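Local structure of ABC transporter sugar binding protein (Xanthomonas axonopodis pv. citri, 3UOR) at residues I187-E193 and W238-E244; Y215-R219 and L405-D410; W166-E170 and F229-M233. The protein probably binds maltose or related malto-sugars in the periplasm and delivers them to an ABC transporter for import. One frame throughout, in Å; residues are numbered along the deposited sequence.

Interaction 1 of 3, residues I187-E193 and W238-E244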
loop_
_atom_site.group_PDB
_atom_site.type_symbol
_atom_site.label_atom_id
_atom_site.label_comp_id
_atom_site.label_asym_id
_atom_site.label_seq_id
_atom_site.Cartn_x
_atom_site.Cartn_y
_atom_site.Cartn_z
ATOM N N ILE A 187 1.558 -19.483 7.916
ATOM C CA ILE A 187 1.547 -18.234 7.151
ATOM C C ILE A 187 2.917 -17.902 6.571
ATOM O O ILE A 187 3.948 -18.151 7.204
ATOM C CB ILE A 187 1.093 -17.052 8.034
ATOM C CG1 ILE A 187 0.928 -15.770 7.213
ATOM C CG2 ILE A 187 2.095 -16.814 9.155
ATOM C CD1 ILE A 187 0.258 -14.645 8.020
ATOM N N LEU A 188 2.915 -17.334 5.370
ATOM C CA LEU A 188 4.127 -16.852 4.728
ATOM C C LEU A 188 4.209 -15.320 4.747
ATOM O O LEU A 188 3.335 -14.633 4.212
ATOM C CB LEU A 188 4.198 -17.343 3.276
ATOM C CG LEU A 188 5.337 -16.704 2.480
ATOM C CD1 LEU A 188 6.674 -17.161 3.035
ATOM C CD2 LEU A 188 5.232 -17.027 0.994
ATOM N N MET A 189 5.262 -14.809 5.379
ATOM C CA MET A 189 5.580 -13.391 5.431
ATOM C C MET A 189 7.086 -13.276 5.200
ATOM O O MET A 189 7.869 -13.382 6.147
ATOM C CB MET A 189 5.271 -12.810 6.818
ATOM C CG MET A 189 3.827 -12.938 7.286
ATOM S SD MET A 189 3.511 -12.049 8.832
ATOM C CE MET A 189 4.536 -13.020 9.983
ATOM N N PRO A 190 7.503 -13.071 3.944
ATOM C CA PRO A 190 8.940 -13.040 3.632
ATOM C C PRO A 190 9.677 -11.971 4.429
ATOM O O PRO A 190 9.239 -10.832 4.454
ATOM C CB PRO A 190 8.974 -12.717 2.138
ATOM C CG PRO A 190 7.623 -13.116 1.626
ATOM C CD PRO A 190 6.664 -12.845 2.756
ATOM N N LEU A 191 10.788 -12.347 5.060
ATOM C CA LEU A 191 11.531 -11.470 5.963
ATOM C C LEU A 191 12.192 -10.260 5.287
ATOM O O LEU A 191 12.605 -9.319 5.963
ATOM C CB LEU A 191 12.589 -12.289 6.706
ATOM C CG LEU A 191 12.038 -13.186 7.816
ATOM C CD1 LEU A 191 13.086 -14.174 8.310
ATOM C CD2 LEU A 191 11.517 -12.333 8.966
ATOM N N ASN A 192 12.291 -10.291 3.960
ATOM C CA ASN A 192 12.865 -9.182 3.202
ATOM C C ASN A 192 11.849 -8.076 2.904
ATOM O O ASN A 192 12.211 -7.031 2.366
ATOM C CB ASN A 192 13.439 -9.689 1.874
ATOM C CG ASN A 192 12.388 -10.369 1.021
ATOM O OD1 ASN A 192 11.914 -11.456 1.355
ATOM N ND2 ASN A 192 11.997 -9.724 -0.075
ATOM N N GLU A 193 10.578 -8.313 3.219
ATOM C CA GLU A 193 9.529 -7.319 2.972
ATOM C C GLU A 193 9.202 -6.598 4.267
ATOM O O GLU A 193 9.223 -7.199 5.335
ATOM C CB GLU A 193 8.280 -7.994 2.384
ATOM C CG GLU A 193 8.592 -8.758 1.086
ATOM C CD GLU A 193 7.414 -9.537 0.517
ATOM O OE1 GLU A 193 6.355 -9.645 1.181
ATOM O OE2 GLU A 193 7.561 -10.056 -0.609
ATOM N N TRP A 238 5.078 -20.730 13.181
ATOM C CA TRP A 238 3.852 -20.503 12.394
ATOM C C TRP A 238 4.228 -19.974 11.014
ATOM O O TRP A 238 3.634 -20.363 10.002
ATOM C CB TRP A 238 2.883 -19.545 13.095
ATOM C CG TRP A 238 2.420 -20.043 14.422
ATOM C CD1 TRP A 238 2.337 -21.335 14.821
ATOM C CD2 TRP A 238 1.969 -19.248 15.526
ATOM N NE1 TRP A 238 1.858 -21.406 16.106
ATOM C CE2 TRP A 238 1.627 -20.135 16.564
ATOM C CE3 TRP A 238 1.807 -17.875 15.733
ATOM C CZ2 TRP A 238 1.150 -19.692 17.803
ATOM C CZ3 TRP A 238 1.339 -17.433 16.964
ATOM C CH2 TRP A 238 1.019 -18.339 17.983
ATOM N N ALA A 239 5.239 -19.106 10.992
ATOM C CA ALA A 239 5.772 -18.536 9.769
ATOM C C ALA A 239 7.217 -18.974 9.567
ATOM O O ALA A 239 8.026 -18.825 10.471
ATOM C CB ALA A 239 5.730 -17.044 9.853
ATOM N N PRO A 240 7.553 -19.458 8.359
ATOM C CA PRO A 240 8.929 -19.880 8.057
ATOM C C PRO A 240 9.882 -18.696 8.054
ATOM O O PRO A 240 9.502 -17.573 7.688
ATOM C CB PRO A 240 8.820 -20.453 6.638
ATOM C CG PRO A 240 7.631 -19.711 6.025
ATOM C CD PRO A 240 6.665 -19.562 7.183
ATOM N N LYS A 241 11.123 -18.951 8.448
ATOM C CA LYS A 241 12.138 -17.911 8.485
ATOM C C LYS A 241 12.836 -17.809 7.134
ATOM O O LYS A 241 13.976 -18.245 6.982
ATOM C CB LYS A 241 13.143 -18.198 9.611
ATOM C CG LYS A 241 12.532 -18.064 10.999
ATOM C CD LYS A 241 13.552 -18.334 12.083
ATOM C CE LYS A 241 12.911 -18.202 13.452
ATOM N NZ LYS A 241 13.842 -18.546 14.577
ATOM N N VAL A 242 12.146 -17.236 6.155
ATOM C CA VAL A 242 12.682 -17.161 4.800
ATOM C C VAL A 242 12.499 -15.789 4.182
ATOM O O VAL A 242 11.612 -15.031 4.598
ATOM C CB VAL A 242 12.020 -18.195 3.875
ATOM C CG1 VAL A 242 12.403 -19.613 4.295
ATOM C CG2 VAL A 242 10.523 -18.041 3.905
ATOM N N SER A 243 13.349 -15.479 3.197
ATOM C CA SER A 243 13.179 -14.319 2.318
ATOM C C SER A 243 12.454 -14.772 1.064
ATOM O O SER A 243 12.354 -15.972 0.820
ATOM C CB SER A 243 14.532 -13.727 1.938
ATOM O OG SER A 243 15.153 -13.148 3.075
ATOM N N GLU A 244 11.952 -13.830 0.268
ATOM C CA GLU A 244 11.133 -14.187 -0.901
ATOM C C GLU A 244 11.903 -15.028 -1.905
ATOM O O GLU A 244 11.338 -15.893 -2.577
ATOM C CB GLU A 244 10.547 -12.954 -1.603
ATOM C CG GLU A 244 9.708 -13.315 -2.840
ATOM C CD GLU A 244 8.848 -12.164 -3.348
ATOM O OE1 GLU A 244 9.093 -11.003 -2.932
ATOM O OE2 GLU A 244 7.926 -12.424 -4.163
#
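The methyl CB of Ala239 is a small bump set against Ile187, 3.7 Å from the branch CG2; the same Ala239 CB also lies 3.4 Å from Ile187 O, so a small side chain suits the spot. That branch reaches Ala239 because CG1 stands anti to the backbone N (chi1 -174°) and runs off toward Met169 and Met173 of helix 166-180. Met189, bent at chi3, brings its terminal CE to the same Ala239 methyl. Next along, Leu188 turns CD1 into the hollow between two apolar knobs, 4.0 Å from both Pro240 CG and Val242 CG2, and crosses each of these side chains at about a right angle. Leu191, by contrast, lays CD1 against the backbone of Lys241, the centre of an inverse gamma turn.

Three hydrogen bonds are spread along the contact. Ile187 N donates to Trp238 O at 3.1 Å, and Leu191 N gives a nearly straight bond (175°) to Val242 O at 2.8 Å. Asn192 OD1 accepts from Glu244 N at 2.6 Å, the donor lying well above the amide plane, so the asparagine acts as a short hook from the turn onto the neighbouring backbone. Glu193 OE1 is held by Gln196.

Pro190 to Glu193 form a type I beta turn that carries the chain from strand 187-188 toward helix 195-202. Strand 187-188 pairs in parallel with strand 259-264, and the 238-244 loop after helix 221-235 packs beside it, as part of a lobe of the alpha/beta fold of periplasmic solute-binding proteins.

Interaction 2 of 3, residues Y215-R219 and L405-D410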
loop_
_atom_site.group_PDB
_atom_site.type_symbol
_atom_site.label_atom_id
_atom_site.label_comp_id
_atom_site.label_asym_id
_atom_site.label_seq_id
_atom_site.Cartn_x
_atom_site.Cartn_y
_atom_site.Cartn_z
ATOM N N TYR A 215 11.750 12.623 15.526
ATOM C CA TYR A 215 12.454 11.507 16.168
ATOM C C TYR A 215 11.735 10.216 15.892
ATOM O O TYR A 215 10.517 10.211 15.675
ATOM C CB TYR A 215 12.497 11.682 17.676
ATOM C CG TYR A 215 13.381 12.800 18.176
ATOM C CD1 TYR A 215 14.730 12.584 18.418
ATOM C CD2 TYR A 215 12.859 14.065 18.428
ATOM C CE1 TYR A 215 15.543 13.597 18.886
ATOM C CE2 TYR A 215 13.664 15.085 18.890
ATOM C CZ TYR A 215 15.002 14.844 19.123
ATOM O OH TYR A 215 15.808 15.856 19.589
ATOM N N GLY A 216 12.470 9.111 15.918
ATOM C CA GLY A 216 11.829 7.817 15.795
ATOM C C GLY A 216 11.050 7.529 17.067
ATOM O O GLY A 216 11.412 8.009 18.128
ATOM N N ASN A 217 9.973 6.764 16.963
ATOM C CA ASN A 217 9.215 6.381 18.136
ATOM C C ASN A 217 9.052 4.885 18.151
ATOM O O ASN A 217 8.022 4.381 18.600
ATOM C CB ASN A 217 7.828 7.035 18.151
ATOM C CG ASN A 217 7.121 6.860 19.487
ATOM O OD1 ASN A 217 7.741 6.941 20.535
ATOM N ND2 ASN A 217 5.817 6.628 19.448
ATOM N N PHE A 218 10.065 4.172 17.668
ATOM C CA PHE A 218 10.007 2.717 17.631
ATOM C C PHE A 218 10.176 2.099 19.016
ATOM O O PHE A 218 9.788 0.948 19.250
ATOM C CB PHE A 218 10.978 2.155 16.591
ATOM C CG PHE A 218 10.606 2.532 15.175
ATOM C CD1 PHE A 218 9.815 1.695 14.404
ATOM C CD2 PHE A 218 11.009 3.742 14.640
ATOM C CE1 PHE A 218 9.447 2.042 13.105
ATOM C CE2 PHE A 218 10.654 4.099 13.350
ATOM C CZ PHE A 218 9.866 3.248 12.580
ATOM N N ARG A 219 10.710 2.882 19.947
ATOM C CA ARG A 219 10.739 2.473 21.349
ATOM C C ARG A 219 9.376 2.601 22.041
ATOM O O ARG A 219 9.208 2.198 23.203
ATOM C CB ARG A 219 11.779 3.290 22.114
ATOM C CG ARG A 219 13.216 2.768 21.942
ATOM C CD ARG A 219 14.200 3.717 22.580
ATOM N NE ARG A 219 14.214 4.999 21.891
ATOM C CZ ARG A 219 14.947 6.033 22.275
ATOM N NH1 ARG A 219 15.715 5.932 23.354
ATOM N NH2 ARG A 219 14.901 7.164 21.585
ATOM N N LEU A 405 16.994 0.827 16.416
ATOM C CA LEU A 405 16.180 1.379 15.323
ATOM C C LEU A 405 15.976 2.874 15.514
ATOM O O LEU A 405 16.242 3.651 14.599
ATOM C CB LEU A 405 14.840 0.652 15.202
ATOM C CG LEU A 405 13.895 1.052 14.070
ATOM C CD1 LEU A 405 14.594 1.060 12.703
ATOM C CD2 LEU A 405 12.729 0.085 14.056
ATOM N N ASP A 406 15.531 3.283 16.702
ATOM C CA ASP A 406 15.443 4.713 17.019
ATOM C C ASP A 406 16.750 5.495 16.782
ATOM O O ASP A 406 16.714 6.629 16.272
ATOM C CB ASP A 406 14.906 4.954 18.442
ATOM C CG ASP A 406 13.372 5.015 18.481
ATOM O OD1 ASP A 406 12.747 5.066 17.392
ATOM O OD2 ASP A 406 12.794 5.033 19.589
ATOM N N GLN A 407 17.892 4.907 17.146
ATOM C CA GLN A 407 19.171 5.552 16.876
ATOM C C GLN A 407 19.343 5.768 15.386
ATOM O O GLN A 407 19.695 6.852 14.968
ATOM C CB GLN A 407 20.367 4.741 17.399
ATOM C CG GLN A 407 20.522 4.714 18.903
ATOM C CD GLN A 407 21.776 3.954 19.333
ATOM O OE1 GLN A 407 21.721 3.060 20.189
ATOM N NE2 GLN A 407 22.916 4.301 18.725
ATOM N N ARG A 408 19.114 4.733 14.583
ATOM C CA ARG A 408 19.242 4.879 13.132
ATOM C C ARG A 408 18.246 5.919 12.614
ATOM O O ARG A 408 18.586 6.765 11.790
ATOM C CB ARG A 408 19.028 3.536 12.419
ATOM C CG ARG A 408 20.087 2.452 12.761
ATOM C CD ARG A 408 21.531 2.942 12.499
ATOM N NE ARG A 408 22.405 2.596 13.622
ATOM C CZ ARG A 408 23.004 3.479 14.413
ATOM N NH1 ARG A 408 22.862 4.767 14.190
ATOM N NH2 ARG A 408 23.756 3.072 15.423
ATOM N N VAL A 409 17.014 5.870 13.104
ATOM C CA VAL A 409 15.983 6.778 12.582
ATOM C C VAL A 409 16.279 8.226 12.987
ATOM O O VAL A 409 16.149 9.138 12.182
ATOM C CB VAL A 409 14.565 6.336 13.000
ATOM C CG1 VAL A 409 13.503 7.378 12.564
ATOM C CG2 VAL A 409 14.261 4.951 12.394
ATOM N N ASP A 410 16.742 8.419 14.215
ATOM C CA ASP A 410 17.163 9.737 14.673
ATOM C C ASP A 410 18.281 10.341 13.820
ATOM O O ASP A 410 18.289 11.556 13.596
ATOM C CB ASP A 410 17.559 9.680 16.156
ATOM C CG ASP A 410 16.350 9.477 17.063
ATOM O OD1 ASP A 410 15.228 9.500 16.540
ATOM O OD2 ASP A 410 16.508 9.320 18.286
HETATM O O HOH W 1 13.881 8.401 19.261
#
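Gly216 and Asp406 bring their CA atoms to 4.9 Å, and Tyr215 and Asp410 to 5.2 Å, so the end of strand 215-216 and the loop after it lie directly on helix 405-410. Glycine suits this approach: having no side chain, Gly216 can bring its CA to 3.7 Å from Val409 CG1 and its carbonyl carbon close to Asp406 OD1.

Two aspartates one helical turn apart face this backbone. Asp410 OD1 takes the N-H of Gly216 at 2.9 Å in a bond of 168°, and its carboxylate also sits at the edge of the Tyr215 ring. Asp406 is gripped by both oxygens: OD1 receives Phe218 N at 2.8 Å on its syn side, while OD2 accepts from Arg219 N and, on its anti lone pair, from Arg219 NE at 2.7 Å. The last is a salt bridge nearly in the guanidinium plane, made possible by a bend of the arginine chain at chi3 (-66°). Three donors thus fix the rotation of this buried carboxylate and probably stabilise its negative charge. A water joins Gly216 O, Arg219 NH2 and Asp410 OD2.

Beside the polar cluster Leu405 lies over one face of the Phe218 ring, where Leu405 CD2 is 3.3 Å from Phe218 CD1, and Val409 CG2 meets Phe218 CE2.

Strand 209-210 flanks the contact through Arg210 and Leu209, Ile380 of helix 377-394 packs on both Phe218 and Val409, and Phe223 of helix 221-235 meets the Phe218 ring edge-to-face.

Interaction 3 of 3, residues W166-E170 and F229-M233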
loop_
_atom_site.group_PDB
_atom_site.type_symbol
_atom_site.label_atom_id
_atom_site.label_comp_id
_atom_site.label_asym_id
_atom_site.label_seq_id
_atom_site.Cartn_x
_atom_site.Cartn_y
_atom_site.Cartn_z
ATOM N N TRP A 166 -5.989 -10.446 16.785
ATOM C CA TRP A 166 -4.674 -11.043 16.963
ATOM C C TRP A 166 -4.722 -12.377 17.703
ATOM O O TRP A 166 -4.172 -13.373 17.218
ATOM C CB TRP A 166 -3.756 -10.070 17.684
ATOM C CG TRP A 166 -3.196 -8.978 16.769
ATOM C CD1 TRP A 166 -3.629 -8.648 15.511
ATOM C CD2 TRP A 166 -2.125 -8.076 17.073
ATOM N NE1 TRP A 166 -2.890 -7.599 15.016
ATOM C CE2 TRP A 166 -1.955 -7.233 15.952
ATOM C CE3 TRP A 166 -1.285 -7.904 18.190
ATOM C CZ2 TRP A 166 -0.967 -6.234 15.906
ATOM C CZ3 TRP A 166 -0.307 -6.912 18.146
ATOM C CH2 TRP A 166 -0.155 -6.093 17.011
ATOM N N ALA A 167 -5.376 -12.414 18.866
ATOM C CA ALA A 167 -5.412 -13.657 19.651
ATOM C C ALA A 167 -6.090 -14.797 18.892
ATOM O O ALA A 167 -5.610 -15.932 18.908
ATOM C CB ALA A 167 -6.087 -13.448 21.000
ATOM N N GLU A 168 -7.209 -14.499 18.232
ATOM C CA GLU A 168 -7.868 -15.493 17.384
ATOM C C GLU A 168 -6.905 -15.959 16.277
ATOM O O GLU A 168 -6.851 -17.135 15.927
ATOM C CB GLU A 168 -9.141 -14.910 16.757
ATOM C CG GLU A 168 -10.227 -14.553 17.769
ATOM C CD GLU A 168 -11.378 -13.760 17.170
ATOM O OE1 GLU A 168 -11.307 -13.382 15.966
ATOM O OE2 GLU A 168 -12.359 -13.521 17.911
ATOM N N MET A 169 -6.151 -15.025 15.715
ATOM C CA MET A 169 -5.226 -15.375 14.653
ATOM C C MET A 169 -4.168 -16.358 15.179
ATOM O O MET A 169 -3.828 -17.353 14.512
ATOM C CB MET A 169 -4.559 -14.126 14.072
ATOM C CG MET A 169 -3.865 -14.412 12.743
ATOM S SD MET A 169 -2.971 -12.996 12.116
ATOM C CE MET A 169 -2.165 -13.772 10.723
ATOM N N GLU A 170 -3.661 -16.088 16.382
ATOM C CA GLU A 170 -2.657 -16.973 16.982
ATOM C C GLU A 170 -3.196 -18.398 17.188
ATOM O O GLU A 170 -2.530 -19.385 16.845
ATOM C CB GLU A 170 -2.136 -16.385 18.299
ATOM C CG GLU A 170 -1.462 -15.036 18.098
ATOM C CD GLU A 170 -0.590 -14.648 19.283
ATOM O OE1 GLU A 170 -0.839 -15.135 20.402
ATOM O OE2 GLU A 170 0.346 -13.847 19.098
ATOM N N PHE A 229 4.284 -9.295 18.318
ATOM C CA PHE A 229 3.304 -10.128 17.600
ATOM C C PHE A 229 3.934 -10.733 16.331
ATOM O O PHE A 229 3.815 -11.927 16.066
ATOM C CB PHE A 229 2.078 -9.269 17.237
ATOM C CG PHE A 229 0.981 -10.018 16.529
ATOM C CD1 PHE A 229 0.314 -11.063 17.158
ATOM C CD2 PHE A 229 0.579 -9.637 15.251
ATOM C CE1 PHE A 229 -0.715 -11.743 16.512
ATOM C CE2 PHE A 229 -0.440 -10.298 14.598
ATOM C CZ PHE A 229 -1.103 -11.358 15.227
ATOM N N TYR A 230 4.623 -9.896 15.560
ATOM C CA TYR A 230 5.287 -10.325 14.332
ATOM C C TYR A 230 6.425 -11.351 14.593
ATOM O O TYR A 230 6.473 -12.417 13.977
ATOM C CB TYR A 230 5.827 -9.076 13.620
ATOM C CG TYR A 230 6.656 -9.313 12.383
ATOM C CD1 TYR A 230 6.049 -9.493 11.135
ATOM C CD2 TYR A 230 8.053 -9.295 12.436
ATOM C CE1 TYR A 230 6.814 -9.667 9.984
ATOM C CE2 TYR A 230 8.825 -9.478 11.286
ATOM C CZ TYR A 230 8.195 -9.650 10.063
ATOM O OH TYR A 230 8.925 -9.823 8.911
ATOM N N ASP A 231 7.331 -11.042 15.509
ATOM C CA ASP A 231 8.435 -11.970 15.819
ATOM C C ASP A 231 7.893 -13.312 16.327
ATOM O O ASP A 231 8.367 -14.386 15.938
ATOM C CB ASP A 231 9.352 -11.344 16.862
ATOM C CG ASP A 231 10.576 -12.198 17.161
ATOM O OD1 ASP A 231 11.082 -12.883 16.243
ATOM O OD2 ASP A 231 11.042 -12.150 18.316
ATOM N N ASN A 232 6.878 -13.253 17.183
ATOM C CA ASN A 232 6.318 -14.473 17.766
ATOM C C ASN A 232 5.915 -15.516 16.720
ATOM O O ASN A 232 6.061 -16.705 16.955
ATOM C CB ASN A 232 5.124 -14.150 18.667
ATOM C CG ASN A 232 4.613 -15.369 19.403
ATOM O OD1 ASN A 232 5.322 -15.960 20.215
ATOM N ND2 ASN A 232 3.373 -15.747 19.131
ATOM N N MET A 233 5.397 -15.076 15.574
ATOM C CA MET A 233 4.939 -16.014 14.549
ATOM C C MET A 233 6.089 -16.865 14.001
ATOM O O MET A 233 5.902 -18.030 13.680
ATOM C CB MET A 233 4.268 -15.276 13.380
ATOM C CG MET A 233 2.994 -14.502 13.771
ATOM S SD MET A 233 2.088 -13.952 12.299
ATOM C CE MET A 233 1.439 -12.416 12.938
HETATM O O HOH W 2 2.087 -13.910 17.168
#
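Phe229 carries its ring straight out across the gap between two helices because CG lies trans to the main-chain nitrogen (chi1 -178°), while Trp166, with CG trans to its carbonyl carbon instead, swings its indole over to meet it. The result is a face-to-face stack: the five-membered ring of Trp166 and the ring of Phe229 have centroids 3.7 Å apart and planes only 1° from parallel. The overlap runs on past the rings, since Phe229 CB lies over the face of the indole six-membered ring, 3.5 Å from Trp166 CZ3. The axes of the two segments approach to 12.1 Å, and two large flat rings fill that gap.

The edge of the Phe229 ring is lined as well. Met169, fully extended, brings SD to 4.0 Å from Phe229 CZ, a Met-aromatic contact at the ring edge, and its CE goes on to Met233 CE. Glu170 runs past the ring in the opposite direction, its carboxylate nearly coplanar with it, and Glu170 OE2 approaches Phe229 CD1 at 3.4 Å, at the ring edge, where the C-H groups probably suit the carboxylate better than the pi face would. A water completes the grip on this oxygen, donating to Glu170 OE2 at 2.6 Å and to Phe229 O while accepting from Asn232 ND2. Asn232 OD1 is bonded to Gln236, which helps to set the amide.

Phe200 of helix 195-202 meets both stacked rings, edge-to-face with Phe229, and Gln203 binds the indole NE1. Segments 166-170 and 229-233 run almost exactly parallel, at 2°. Parallel helices packed in this way belong here to one lobe of the alpha/beta fold of a periplasmic binding protein.

Overall arrangement
The three contacts interlock along the chain: segments 166-170, 187-193, 215-219, 229-233, 238-244 and 405-410 follow in that order, so every pair of interactions alternates. Interactions 1 and 3 are close neighbours, centres 14 Å apart, and touch where helix 221-235 ends: Met233 O probably accepts from the backbone N atoms of Trp238 and Ala239, and Met189 packs on Met233. Interaction 2 stands apart, its centre 24 Å from the centre of either of the others, yet strand 215-216 leads into helix 221-235 and helix 377-394 borders all three. Helix 398-412, near the C-terminus, thereby packs against the part of the fold that contains interactions 1 and 3.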